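Local structure of dihydropteridine reductase (1OOE) at residues L205-W208 against S213-P216. The protein probably catalyses the NADH- or NADPH-dependent reduction of quinonoid dihydrobiopterin to tetrahydrobiopterin, as a homodimer of the short-chain dehydrogenase/reductase family. Residues are numbered along the deposited sequence; the frame is centred on the assembly and turned at random.
Sequences LLKW and SSRP
Ser-214, small enough to nestle against the last turns of helix 198-210, sets its OG 3.4 Å from CG of Lys-207 and in the plane of the Trp-208 indole, at the ring's edge. That hydroxyl is hydrogen-bonded to Glu-211 O, while the bend of Lys-207 at chi3 (68°) folds CE back over the serine and NZ makes a salt bridge to a bound MES, probably from the crystallisation liquor, whose sulfonate also accepts a hydrogen bond from Trp-208 NE1. Arg-215 follows, its chain extended from CG to NE; CG passes 3.9 Å from Trp-208 CB, and NE donates a fairly straight hydrogen bond (2.7 Å, 158°) to Trp-208 O, which lies close to the guanidinium plane. NH2 adds a weak bond to that oxygen and also hydrogen-bonds Gly-122 O. Pro-216, rigid and apolar, lays CD over one indole face in a CH-pi contact, 4.1 Å from the centroid of the five-membered ring; Pro-216 and Trp-208 also pack on Leu-171 and Leu-222 of the Rossmann-type sheet. A leucine in place of Arg-215 would probably leave Trp-208 O and Gly-122 O without these donors. Arginine thus suits a carbonyl near a helix C-terminus, where its positive charge is likely to interact favourably with the partial negative charge there.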
loop_
_atom_site.group_PDB
_atom_site.type_symbol
_atom_site.label_atom_id
_atom_site.label_comp_id
_atom_site.label_asym_id
_atom_site.label_seq_id
_atom_site.Cartn_x
_atom_site.Cartn_y
_atom_site.Cartn_z
ATOM N N LEU A 205 0.024 -24.064 9.815
ATOM C CA LEU A 205 -1.181 -23.808 9.036
ATOM C C LEU A 205 -2.187 -24.940 9.250
ATOM O O LEU A 205 -3.384 -24.689 9.398
ATOM C CB LEU A 205 -0.856 -23.669 7.547
ATOM C CG LEU A 205 -0.120 -22.392 7.129
ATOM C CD1 LEU A 205 0.222 -22.463 5.648
ATOM C CD2 LEU A 205 -0.989 -21.175 7.425
ATOM N N LEU A 206 -1.714 -26.182 9.276
ATOM C CA LEU A 206 -2.627 -27.308 9.494
ATOM C C LEU A 206 -3.250 -27.207 10.889
ATOM O O LEU A 206 -4.449 -27.445 11.059
ATOM C CB LEU A 206 -1.898 -28.652 9.335
ATOM C CG LEU A 206 -2.744 -29.915 9.565
ATOM C CD1 LEU A 206 -3.918 -29.933 8.597
ATOM C CD2 LEU A 206 -1.885 -31.156 9.379
ATOM N N LYS A 207 -2.443 -26.837 11.881
ATOM C CA LYS A 207 -2.941 -26.702 13.249
ATOM C C LYS A 207 -4.007 -25.615 13.365
ATOM O O LYS A 207 -5.074 -25.839 13.938
ATOM C CB LYS A 207 -1.802 -26.377 14.221
ATOM C CG LYS A 207 -2.260 -26.328 15.679
ATOM C CD LYS A 207 -1.142 -25.976 16.651
ATOM C CE LYS A 207 -0.664 -24.538 16.473
ATOM N NZ LYS A 207 0.289 -24.134 17.555
ATOM N N TRP A 208 -3.716 -24.435 12.827
ATOM C CA TRP A 208 -4.666 -23.333 12.892
ATOM C C TRP A 208 -5.929 -23.628 12.083
ATOM O O TRP A 208 -7.012 -23.131 12.407
ATOM C CB TRP A 208 -4.022 -22.033 12.392
ATOM C CG TRP A 208 -2.812 -21.584 13.179
ATOM C CD1 TRP A 208 -2.587 -21.761 14.512
ATOM C CD2 TRP A 208 -1.697 -20.831 12.679
ATOM N NE1 TRP A 208 -1.398 -21.161 14.878
ATOM C CE2 TRP A 208 -0.835 -20.584 13.770
ATOM C CE3 TRP A 208 -1.346 -20.337 11.416
ATOM C CZ2 TRP A 208 0.359 -19.864 13.636
ATOM C CZ3 TRP A 208 -0.158 -19.620 11.282
ATOM C CH2 TRP A 208 0.678 -19.391 12.387
ATOM N N SER A 213 -8.883 -22.907 18.548
ATOM C CA SER A 213 -8.356 -22.433 19.822
ATOM C C SER A 213 -6.833 -22.315 19.858
ATOM O O SER A 213 -6.275 -21.800 20.831
ATOM C CB SER A 213 -8.828 -23.344 20.962
ATOM O OG SER A 213 -8.321 -24.661 20.824
ATOM N N SER A 214 -6.164 -22.785 18.806
ATOM C CA SER A 214 -4.702 -22.726 18.735
ATOM C C SER A 214 -4.239 -21.480 17.989
ATOM O O SER A 214 -3.041 -21.212 17.887
ATOM C CB SER A 214 -4.146 -23.954 18.005
ATOM O OG SER A 214 -4.406 -23.894 16.605
ATOM N N ARG A 215 -5.197 -20.716 17.480
ATOM C CA ARG A 215 -4.902 -19.517 16.704
ATOM C C ARG A 215 -4.604 -18.247 17.483
ATOM O O ARG A 215 -5.178 -18.001 18.547
ATOM C CB ARG A 215 -6.077 -19.185 15.780
ATOM C CG ARG A 215 -6.456 -20.239 14.776
ATOM C CD ARG A 215 -7.778 -19.868 14.129
ATOM N NE ARG A 215 -8.178 -20.838 13.116
ATOM C CZ ARG A 215 -9.338 -20.812 12.466
ATOM N NH1 ARG A 215 -10.228 -19.862 12.720
ATOM N NH2 ARG A 215 -9.606 -21.741 11.560
ATOM N N PRO A 216 -3.677 -17.425 16.962
ATOM C CA PRO A 216 -3.335 -16.159 17.612
ATOM C C PRO A 216 -4.555 -15.279 17.295
ATOM O O PRO A 216 -5.437 -15.709 16.553
ATOM C CB PRO A 216 -2.099 -15.695 16.844
ATOM C CG PRO A 216 -1.469 -16.981 16.398
ATOM C CD PRO A 216 -2.659 -17.795 15.962
#